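Local coordinates for protein predicted phosphatase, HAD family (PDB 3MC1) that is predicted to be a phosphatase of the haloacid dehalogenase superfamily, probably hydrolysing phosphate esters with the help of a bound metal ion, its substrate not established, at residues A[4-15]-A[103-111]; A[159-168]-A[179-190]. All coordinates share one frame; numbering follows the deposited sequence.

Interaction 1. Residues A[4-15]-A[103-111]; sequences YNYVLFDLDGTL and FHLVVATSK. With NA (sodium ion), chain C.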
loop_
_atom_site.group_PDB
_atom_site.type_symbol
_atom_site.label_atom_id
_atom_site.label_comp_id
_atom_site.label_asym_id
_atom_site.label_seq_id
_atom_site.Cartn_x
_atom_site.Cartn_y
_atom_site.Cartn_z
ATOM N N TYR A 4 -3.473 -10.320 -19.592
ATOM C CA TYR A 4 -3.220 -8.944 -19.193
ATOM C C TYR A 4 -1.719 -8.890 -18.892
ATOM O O TYR A 4 -1.125 -9.885 -18.468
ATOM C CB TYR A 4 -4.095 -8.555 -17.987
ATOM C CG TYR A 4 -3.877 -9.370 -16.738
ATOM C CD1 TYR A 4 -2.850 -9.050 -15.848
ATOM C CD2 TYR A 4 -4.669 -10.488 -16.459
ATOM C CE1 TYR A 4 -2.609 -9.822 -14.718
ATOM C CE2 TYR A 4 -4.434 -11.269 -15.324
ATOM C CZ TYR A 4 -3.398 -10.927 -14.462
ATOM O OH TYR A 4 -3.136 -11.693 -13.345
ATOM N N ASN A 5 -1.101 -7.743 -19.143
ATOM C CA ASN A 5 0.340 -7.602 -18.965
ATOM C C ASN A 5 0.835 -6.867 -17.725
ATOM O O ASN A 5 2.019 -6.945 -17.395
ATOM C CB ASN A 5 0.926 -6.905 -20.196
ATOM C CG ASN A 5 0.773 -7.726 -21.459
ATOM O OD1 ASN A 5 1.414 -8.764 -21.620
ATOM N ND2 ASN A 5 -0.086 -7.267 -22.362
ATOM N N TYR A 6 -0.054 -6.162 -17.040
ATOM C CA TYR A 6 0.365 -5.390 -15.876
ATOM C C TYR A 6 -0.235 -5.829 -14.557
ATOM O O TYR A 6 -1.403 -6.206 -14.478
ATOM C CB TYR A 6 0.048 -3.918 -16.107
ATOM C CG TYR A 6 0.903 -3.261 -17.163
ATOM C CD1 TYR A 6 2.069 -2.574 -16.817
ATOM C CD2 TYR A 6 0.527 -3.293 -18.507
ATOM C CE1 TYR A 6 2.839 -1.923 -17.787
ATOM C CE2 TYR A 6 1.288 -2.650 -19.482
ATOM C CZ TYR A 6 2.439 -1.965 -19.115
ATOM O OH TYR A 6 3.174 -1.311 -20.078
ATOM N N VAL A 7 0.593 -5.775 -13.520
ATOM C CA VAL A 7 0.177 -6.143 -12.182
ATOM C C VAL A 7 0.605 -5.006 -11.241
ATOM O O VAL A 7 1.800 -4.764 -11.053
ATOM C CB VAL A 7 0.859 -7.451 -11.722
ATOM C CG1 VAL A 7 0.345 -7.836 -10.344
ATOM C CG2 VAL A 7 0.602 -8.599 -12.733
ATOM N N LEU A 8 -0.375 -4.293 -10.690
ATOM C CA LEU A 8 -0.110 -3.205 -9.743
ATOM C C LEU A 8 -0.226 -3.750 -8.314
ATOM O O LEU A 8 -1.114 -4.542 -8.011
ATOM C CB LEU A 8 -1.104 -2.056 -9.949
ATOM C CG LEU A 8 -0.795 -1.046 -11.067
ATOM C CD1 LEU A 8 -0.763 -1.744 -12.426
ATOM C CD2 LEU A 8 -1.841 0.077 -11.053
ATOM N N PHE A 9 0.686 -3.321 -7.445
ATOM C CA PHE A 9 0.727 -3.766 -6.055
ATOM C C PHE A 9 0.747 -2.570 -5.116
ATOM O O PHE A 9 1.367 -1.545 -5.422
ATOM C CB PHE A 9 2.029 -4.524 -5.749
ATOM C CG PHE A 9 2.190 -5.849 -6.465
ATOM C CD1 PHE A 9 1.835 -7.040 -5.839
ATOM C CD2 PHE A 9 2.780 -5.905 -7.727
ATOM C CE1 PHE A 9 2.079 -8.278 -6.462
ATOM C CE2 PHE A 9 3.024 -7.127 -8.356
ATOM C CZ PHE A 9 2.677 -8.315 -7.723
ATOM N N ASP A 10 0.085 -2.698 -3.973
ATOM C CA ASP A 10 0.185 -1.640 -2.977
ATOM C C ASP A 10 1.487 -2.035 -2.280
ATOM O O ASP A 10 2.034 -3.109 -2.562
ATOM C CB ASP A 10 -0.978 -1.668 -1.990
ATOM C CG ASP A 10 -0.889 -0.542 -0.969
ATOM O OD1 ASP A 10 -0.461 0.576 -1.349
ATOM O OD2 ASP A 10 -1.240 -0.772 0.207
ATOM N N LEU A 11 2.000 -1.191 -1.387
ATOM C CA LEU A 11 3.257 -1.489 -0.707
ATOM C C LEU A 11 3.080 -2.078 0.694
ATOM O O LEU A 11 3.318 -3.264 0.906
ATOM C CB LEU A 11 4.125 -0.217 -0.642
ATOM C CG LEU A 11 5.499 -0.277 0.039
ATOM C CD1 LEU A 11 6.311 -1.498 -0.397
ATOM C CD2 LEU A 11 6.267 0.994 -0.315
ATOM N N ASP A 12 2.675 -1.237 1.644
ATOM C CA ASP A 12 2.458 -1.663 3.024
ATOM C C ASP A 12 1.338 -2.698 3.111
ATOM O O ASP A 12 0.254 -2.481 2.587
ATOM C CB ASP A 12 2.083 -0.459 3.909
ATOM C CG ASP A 12 3.167 0.608 3.948
ATOM O OD1 ASP A 12 4.354 0.256 4.139
ATOM O OD2 ASP A 12 2.831 1.801 3.792
ATOM N N GLY A 13 1.603 -3.816 3.781
ATOM C CA GLY A 13 0.586 -4.844 3.932
ATOM C C GLY A 13 0.415 -5.794 2.755
ATOM O O GLY A 13 -0.390 -6.727 2.815
ATOM N N THR A 14 1.152 -5.557 1.678
ATOM C CA THR A 14 1.068 -6.412 0.502
ATOM C C THR A 14 2.459 -6.926 0.165
ATOM O O THR A 14 2.665 -8.134 -0.008
ATOM C CB THR A 14 0.500 -5.650 -0.710
ATOM O OG1 THR A 14 -0.859 -5.285 -0.447
ATOM C CG2 THR A 14 0.544 -6.526 -1.952
ATOM N N LEU A 15 3.419 -6.010 0.071
ATOM C CA LEU A 15 4.787 -6.402 -0.230
ATOM C C LEU A 15 5.626 -6.444 1.044
ATOM O O LEU A 15 6.476 -7.325 1.217
ATOM C CB LEU A 15 5.409 -5.429 -1.235
ATOM C CG LEU A 15 4.785 -5.376 -2.633
ATOM C CD1 LEU A 15 5.459 -4.289 -3.459
ATOM C CD2 LEU A 15 4.929 -6.742 -3.311
ATOM N N PHE A 103 5.199 -10.527 -17.089
ATOM C CA PHE A 103 4.373 -9.478 -16.494
ATOM C C PHE A 103 5.193 -8.209 -16.241
ATOM O O PHE A 103 6.389 -8.279 -15.956
ATOM C CB PHE A 103 3.806 -9.945 -15.146
ATOM C CG PHE A 103 2.658 -10.909 -15.251
ATOM C CD1 PHE A 103 1.432 -10.496 -15.760
ATOM C CD2 PHE A 103 2.793 -12.223 -14.804
ATOM C CE1 PHE A 103 0.351 -11.374 -15.820
ATOM C CE2 PHE A 103 1.720 -13.116 -14.858
ATOM C CZ PHE A 103 0.490 -12.690 -15.368
ATOM N N HIS A 104 4.550 -7.052 -16.366
ATOM C CA HIS A 104 5.202 -5.779 -16.068
ATOM C C HIS A 104 4.639 -5.446 -14.687
ATOM O O HIS A 104 3.417 -5.394 -14.517
ATOM C CB HIS A 104 4.801 -4.694 -17.066
ATOM C CG HIS A 104 5.438 -4.842 -18.411
ATOM N ND1 HIS A 104 5.075 -5.829 -19.304
ATOM C CD2 HIS A 104 6.435 -4.146 -19.007
ATOM C CE1 HIS A 104 5.821 -5.734 -20.389
ATOM N NE2 HIS A 104 6.655 -4.721 -20.234
ATOM N N LEU A 105 5.518 -5.234 -13.708
ATOM C CA LEU A 105 5.085 -4.970 -12.335
ATOM C C LEU A 105 5.176 -3.497 -11.965
ATOM O O LEU A 105 6.151 -2.832 -12.302
ATOM C CB LEU A 105 5.918 -5.817 -11.354
ATOM C CG LEU A 105 6.096 -7.303 -11.725
ATOM C CD1 LEU A 105 6.920 -8.040 -10.657
ATOM C CD2 LEU A 105 4.737 -7.960 -11.875
ATOM N N VAL A 106 4.155 -3.003 -11.260
ATOM C CA VAL A 106 4.101 -1.598 -10.862
ATOM C C VAL A 106 3.640 -1.452 -9.413
ATOM O O VAL A 106 2.809 -2.218 -8.940
ATOM C CB VAL A 106 3.092 -0.807 -11.765
ATOM C CG1 VAL A 106 3.042 0.668 -11.358
ATOM C CG2 VAL A 106 3.497 -0.923 -13.243
ATOM N N VAL A 107 4.199 -0.480 -8.695
ATOM C CA VAL A 107 3.747 -0.245 -7.332
ATOM C C VAL A 107 2.840 0.982 -7.411
ATOM O O VAL A 107 3.211 2.006 -7.980
ATOM C CB VAL A 107 4.906 0.064 -6.347
ATOM C CG1 VAL A 107 4.323 0.535 -5.004
ATOM C CG2 VAL A 107 5.759 -1.177 -6.127
ATOM N N ALA A 108 1.643 0.855 -6.858
ATOM C CA ALA A 108 0.677 1.946 -6.831
ATOM C C ALA A 108 0.290 2.036 -5.360
ATOM O O ALA A 108 -0.446 1.190 -4.854
ATOM C CB ALA A 108 -0.534 1.603 -7.689
ATOM N N THR A 109 0.787 3.064 -4.677
ATOM C CA THR A 109 0.541 3.200 -3.248
ATOM C C THR A 109 0.222 4.616 -2.769
ATOM O O THR A 109 0.604 5.597 -3.407
ATOM C CB THR A 109 1.780 2.682 -2.468
ATOM O OG1 THR A 109 1.577 2.838 -1.061
ATOM C CG2 THR A 109 3.037 3.454 -2.879
ATOM N N SER A 110 -0.494 4.714 -1.648
ATOM C CA SER A 110 -0.804 6.019 -1.066
ATOM C C SER A 110 0.430 6.479 -0.278
ATOM O O SER A 110 0.518 7.633 0.147
ATOM C CB SER A 110 -2.018 5.943 -0.120
ATOM O OG SER A 110 -3.241 5.828 -0.830
ATOM N N LYS A 111 1.381 5.576 -0.064
ATOM C CA LYS A 111 2.581 5.964 0.658
ATOM C C LYS A 111 3.373 6.933 -0.226
ATOM O O LYS A 111 3.384 6.794 -1.446
ATOM C CB LYS A 111 3.425 4.727 0.975
ATOM C CG LYS A 111 4.647 5.021 1.831
ATOM C CD LYS A 111 5.482 3.781 2.015
ATOM C CE LYS A 111 5.982 3.666 3.447
ATOM N NZ LYS A 111 4.839 3.538 4.394
HETATM NA NA NA C . -1.787 -1.753 1.995
HETATM O O HOH W 1 -1.638 2.460 -0.045
HETATM O O HOH W 2 1.179 1.050 1.042
HETATM O O HOH W 3 -1.996 -1.931 4.353
HETATM O O HOH W 4 -3.586 -0.543 1.566
#
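Strands 6-9 and 104-109 pair in parallel in the middle of a Rossmann-like sheet; the loop after strand 6-9 binds a sodium ion, and T109 and K111 of the other segment lie against its aspartates. Five backbone hydrogen bonds run from H104 N to N5 O (2.7 Å) up to A108 N to F9 O (2.8 Å). L8 and V106 lie side by side on one face, L8 CD2 reaching A108 CB; on the other, L105 CD2 meets V7 CB and the edge of the F9 ring. Beyond the strands the contact turns polar. D10 OD2 (2.1 Å) and the carbonyl O of D12 (2.2 Å) bind the sodium ion. D10 CG lies anti to the backbone N (chi1 -179°), which carries OD1 to within 3.1 Å of T109 OG1. K111, its chain bent at the last two torsions, brings NZ to the syn lone pair of D12 OD2 (2.7 Å), a salt bridge; D12 OD1 is hydrogen-bonded to S18 OG. T109 OG1 accepts from K111 N (2.9 Å), an ST turn where the chain bends after strand 104-109. The face bearing L8, V106 and A108 packs on helix 144-155, helix 113-122 touches L11 and K111, and strand 162-166 continues the sheet beyond strand 6-9.

Interaction 2. Residues A[159-168]-A[179-190]; sequences SDDAIMIGDR and NLPSIGVTYGFG. With NA (sodium ion), chain C.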
loop_
_atom_site.group_PDB
_atom_site.type_symbol
_atom_site.label_atom_id
_atom_site.label_comp_id
_atom_site.label_asym_id
_atom_site.label_seq_id
_atom_site.Cartn_x
_atom_site.Cartn_y
_atom_site.Cartn_z
ATOM N N SER A 159 -7.349 -0.468 -18.762
ATOM C CA SER A 159 -8.099 -1.204 -17.751
ATOM C C SER A 159 -8.219 -2.702 -18.012
ATOM O O SER A 159 -8.357 -3.495 -17.080
ATOM C CB SER A 159 -9.497 -0.601 -17.611
ATOM O OG SER A 159 -9.420 0.726 -17.122
ATOM N N ASP A 160 -8.163 -3.096 -19.279
ATOM C CA ASP A 160 -8.286 -4.506 -19.626
ATOM C C ASP A 160 -6.927 -5.188 -19.730
ATOM O O ASP A 160 -6.823 -6.317 -20.213
ATOM C CB ASP A 160 -9.054 -4.650 -20.946
ATOM C CG ASP A 160 -8.278 -4.119 -22.138
ATOM O OD1 ASP A 160 -7.417 -3.233 -21.950
ATOM O OD2 ASP A 160 -8.541 -4.578 -23.271
ATOM N N ASP A 161 -5.889 -4.511 -19.256
ATOM C CA ASP A 161 -4.544 -5.067 -19.320
ATOM C C ASP A 161 -3.824 -5.030 -17.969
ATOM O O ASP A 161 -2.605 -5.142 -17.906
ATOM C CB ASP A 161 -3.737 -4.300 -20.368
ATOM C CG ASP A 161 -2.461 -5.010 -20.755
ATOM O OD1 ASP A 161 -2.475 -6.255 -20.836
ATOM O OD2 ASP A 161 -1.449 -4.323 -20.994
ATOM N N ALA A 162 -4.581 -4.888 -16.885
ATOM C CA ALA A 162 -3.963 -4.821 -15.568
ATOM C C ALA A 162 -4.905 -5.194 -14.440
ATOM O O ALA A 162 -6.123 -5.160 -14.599
ATOM C CB ALA A 162 -3.424 -3.423 -15.341
ATOM N N ILE A 163 -4.318 -5.555 -13.303
ATOM C CA ILE A 163 -5.069 -5.903 -12.107
ATOM C C ILE A 163 -4.407 -5.189 -10.920
ATOM O O ILE A 163 -3.247 -4.783 -10.997
ATOM C CB ILE A 163 -5.050 -7.422 -11.846
ATOM C CG1 ILE A 163 -3.614 -7.889 -11.593
ATOM C CG2 ILE A 163 -5.646 -8.171 -13.050
ATOM C CD1 ILE A 163 -3.523 -9.303 -11.003
HETATM N N MSE A 164 -5.145 -5.045 -9.825
HETATM C CA MSE A 164 -4.628 -4.382 -8.628
HETATM C C MSE A 164 -4.581 -5.364 -7.460
HETATM O O MSE A 164 -5.553 -6.065 -7.197
HETATM C CB MSE A 164 -5.523 -3.189 -8.279
HETATM C CG MSE A 164 -5.148 -2.461 -7.001
HETATM SE SE MSE A 164 -3.396 -1.641 -7.081
HETATM C CE MSE A 164 -3.134 -1.315 -5.174
ATOM N N ILE A 165 -3.441 -5.429 -6.779
ATOM C CA ILE A 165 -3.283 -6.313 -5.627
ATOM C C ILE A 165 -3.142 -5.447 -4.368
ATOM O O ILE A 165 -2.271 -4.569 -4.314
ATOM C CB ILE A 165 -2.016 -7.212 -5.749
ATOM C CG1 ILE A 165 -2.195 -8.302 -6.829
ATOM C CG2 ILE A 165 -1.796 -7.954 -4.434
ATOM C CD1 ILE A 165 -2.710 -7.827 -8.133
ATOM N N GLY A 166 -3.990 -5.697 -3.369
ATOM C CA GLY A 166 -3.943 -4.922 -2.136
ATOM C C GLY A 166 -4.516 -5.706 -0.962
ATOM O O GLY A 166 -5.116 -6.766 -1.165
ATOM N N ASP A 167 -4.349 -5.183 0.256
ATOM C CA ASP A 167 -4.831 -5.851 1.464
ATOM C C ASP A 167 -6.011 -5.163 2.152
ATOM O O ASP A 167 -6.628 -5.740 3.054
ATOM C CB ASP A 167 -3.675 -6.002 2.475
ATOM C CG ASP A 167 -3.089 -4.661 2.915
ATOM O OD1 ASP A 167 -2.758 -3.823 2.039
ATOM O OD2 ASP A 167 -2.950 -4.444 4.148
ATOM N N ARG A 168 -6.343 -3.948 1.714
ATOM C CA ARG A 168 -7.427 -3.187 2.332
ATOM C C ARG A 168 -8.566 -2.844 1.369
ATOM O O ARG A 168 -8.417 -2.907 0.148
ATOM C CB ARG A 168 -6.871 -1.887 2.931
ATOM C CG ARG A 168 -5.691 -2.058 3.898
ATOM C CD ARG A 168 -6.095 -2.785 5.170
ATOM N NE ARG A 168 -7.130 -2.071 5.916
ATOM C CZ ARG A 168 -6.918 -0.991 6.662
ATOM N NH1 ARG A 168 -5.696 -0.483 6.779
ATOM N NH2 ARG A 168 -7.935 -0.407 7.285
ATOM N N ASN A 179 -11.660 0.845 -12.984
ATOM C CA ASN A 179 -12.116 -0.282 -13.784
ATOM C C ASN A 179 -11.138 -1.436 -13.852
ATOM O O ASN A 179 -10.993 -2.090 -14.891
ATOM C CB ASN A 179 -12.466 0.187 -15.192
ATOM C CG ASN A 179 -13.671 1.090 -15.200
ATOM O OD1 ASN A 179 -14.715 0.745 -14.641
ATOM N ND2 ASN A 179 -13.540 2.253 -15.825
ATOM N N LEU A 180 -10.481 -1.700 -12.732
ATOM C CA LEU A 180 -9.522 -2.786 -12.668
ATOM C C LEU A 180 -9.982 -3.881 -11.731
ATOM O O LEU A 180 -10.562 -3.612 -10.676
ATOM C CB LEU A 180 -8.171 -2.294 -12.147
ATOM C CG LEU A 180 -7.320 -1.316 -12.941
ATOM C CD1 LEU A 180 -6.050 -1.038 -12.135
ATOM C CD2 LEU A 180 -6.981 -1.907 -14.303
ATOM N N PRO A 181 -9.747 -5.140 -12.114
ATOM C CA PRO A 181 -10.159 -6.215 -11.212
ATOM C C PRO A 181 -9.147 -6.140 -10.078
ATOM O O PRO A 181 -8.037 -5.617 -10.261
ATOM C CB PRO A 181 -9.989 -7.467 -12.062
ATOM C CG PRO A 181 -8.871 -7.101 -12.979
ATOM C CD PRO A 181 -9.193 -5.675 -13.367
ATOM N N SER A 182 -9.528 -6.638 -8.910
ATOM C CA SER A 182 -8.635 -6.605 -7.771
ATOM C C SER A 182 -8.544 -7.944 -7.060
ATOM O O SER A 182 -9.512 -8.702 -7.006
ATOM C CB SER A 182 -9.098 -5.539 -6.776
ATOM O OG SER A 182 -10.435 -5.767 -6.363
ATOM N N ILE A 183 -7.354 -8.236 -6.555
ATOM C CA ILE A 183 -7.121 -9.433 -5.775
ATOM C C ILE A 183 -6.764 -8.897 -4.390
ATOM O O ILE A 183 -5.778 -8.169 -4.233
ATOM C CB ILE A 183 -5.922 -10.255 -6.264
ATOM C CG1 ILE A 183 -6.127 -10.726 -7.706
ATOM C CG2 ILE A 183 -5.748 -11.474 -5.341
ATOM C CD1 ILE A 183 -4.961 -11.568 -8.233
ATOM N N GLY A 184 -7.581 -9.227 -3.400
ATOM C CA GLY A 184 -7.304 -8.778 -2.054
ATOM C C GLY A 184 -6.556 -9.882 -1.330
ATOM O O GLY A 184 -6.837 -11.064 -1.546
ATOM N N VAL A 185 -5.584 -9.515 -0.500
ATOM C CA VAL A 185 -4.835 -10.515 0.256
ATOM C C VAL A 185 -5.164 -10.320 1.729
ATOM O O VAL A 185 -5.314 -9.188 2.185
ATOM C CB VAL A 185 -3.309 -10.382 0.023
ATOM C CG1 VAL A 185 -3.023 -10.416 -1.484
ATOM C CG2 VAL A 185 -2.784 -9.100 0.651
ATOM N N THR A 186 -5.284 -11.423 2.466
ATOM C CA THR A 186 -5.619 -11.353 3.884
ATOM C C THR A 186 -4.436 -11.516 4.830
ATOM O O THR A 186 -4.620 -11.499 6.044
ATOM C CB THR A 186 -6.691 -12.407 4.270
ATOM O OG1 THR A 186 -6.238 -13.710 3.884
ATOM C CG2 THR A 186 -8.029 -12.101 3.578
ATOM N N TYR A 187 -3.229 -11.681 4.291
ATOM C CA TYR A 187 -2.055 -11.820 5.147
ATOM C C TYR A 187 -1.561 -10.441 5.568
ATOM O O TYR A 187 -0.581 -10.313 6.300
ATOM C CB TYR A 187 -0.943 -12.610 4.429
ATOM C CG TYR A 187 -0.429 -11.997 3.141
ATOM C CD1 TYR A 187 0.450 -10.905 3.155
ATOM C CD2 TYR A 187 -0.824 -12.508 1.902
ATOM C CE1 TYR A 187 0.919 -10.343 1.959
ATOM C CE2 TYR A 187 -0.364 -11.956 0.710
ATOM C CZ TYR A 187 0.502 -10.879 0.739
ATOM O OH TYR A 187 0.912 -10.331 -0.452
ATOM N N GLY A 188 -2.260 -9.405 5.116
ATOM C CA GLY A 188 -1.865 -8.048 5.448
ATOM C C GLY A 188 -2.647 -7.449 6.602
ATOM O O GLY A 188 -2.861 -8.095 7.619
ATOM N N PHE A 189 -3.102 -6.217 6.435
ATOM C CA PHE A 189 -3.831 -5.556 7.504
ATOM C C PHE A 189 -5.329 -5.420 7.264
ATOM O O PHE A 189 -6.012 -4.658 7.944
ATOM C CB PHE A 189 -3.167 -4.209 7.770
ATOM C CG PHE A 189 -1.715 -4.340 8.125
ATOM C CD1 PHE A 189 -1.330 -4.628 9.432
ATOM C CD2 PHE A 189 -0.737 -4.289 7.135
ATOM C CE1 PHE A 189 0.011 -4.871 9.743
ATOM C CE2 PHE A 189 0.603 -4.529 7.434
ATOM C CZ PHE A 189 0.977 -4.822 8.738
ATOM N N GLY A 190 -5.831 -6.177 6.295
ATOM C CA GLY A 190 -7.251 -6.166 5.992
ATOM C C GLY A 190 -7.782 -7.569 6.233
ATOM O O GLY A 190 -7.018 -8.533 6.186
HETATM NA NA NA C . -1.787 -1.753 1.995
HETATM O O HOH W 3 -1.996 -1.931 4.353
HETATM O O HOH W 4 -3.586 -0.543 1.566
#
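Parallel backbone pairing carries the contact between 159-168 and 179-190. Four hydrogen bonds join the strands: M164 N to P181 O, I183 N to M164 O, G166 N to I183 O, which is the longest at 3.2 Å, and V185 N to G166 O. G184 CA approaches G166 O to 3.1 Å as a CA-H...O contact.

Apolar packing differs on the two faces. I163 puts CG2 against P181 CG at 3.4 Å, tighter than usual, the two side chains crossing at about a right angle; its CD1 continues to I183 CD1, while I165 CG2 meets V185 CG1 (4.0 Å). On the other face L180 CD2 lies against the carbonyl oxygens of S159 and A162 and touches A162 CB, and the chain of selenomethionine M164 bends at chi2 so that its end leads away from the partner strand.

The polar contacts gather past the strand ends. D167 CG sits between its backbone N and carbonyl carbon (chi1 61°), turning OD1 to the sodium ion (2.3 Å). F189 N donates to the anti lone pair of OD2 (2.9 Å, 164° at the hydrogen), and water 3, itself a sodium ligand, donates to the same oxygen. The metal bond on OD1 and the two hydrogen bonds on OD2 together fix the carboxylate's rotation. R168 brings CD to 3.3 Å from F189 O and lays one guanidinium face toward it, its NE in a salt bridge with E194 OE2.

This is a right-handed beta-alpha-beta crossover through helix 169-176, with the metal-binding aspartate just past the strand, as in HAD-family hydrolases.

Overall arrangement
Interactions 1 and 2 follow one another along the chain, and their centres lie about 9 Å apart in one six-stranded parallel sheet ordered 131-135, 104-109, 6-9, 162-166, 182-185, 202-204. Strands 6-9 and 162-166 are neighbours, joined by bonds such as I165 N to L8 O (2.8 Å), so the two contacts form four consecutive strands. N5 N and D161 OD1 link them at the opposite end from the metal. D10 and D12 from one contact and D167 from the other share the sodium ion, consistent with the cation site of HAD phosphatases. Together they illustrate a principle of parallel alpha/beta folds: a site is assembled where neighbouring strands end.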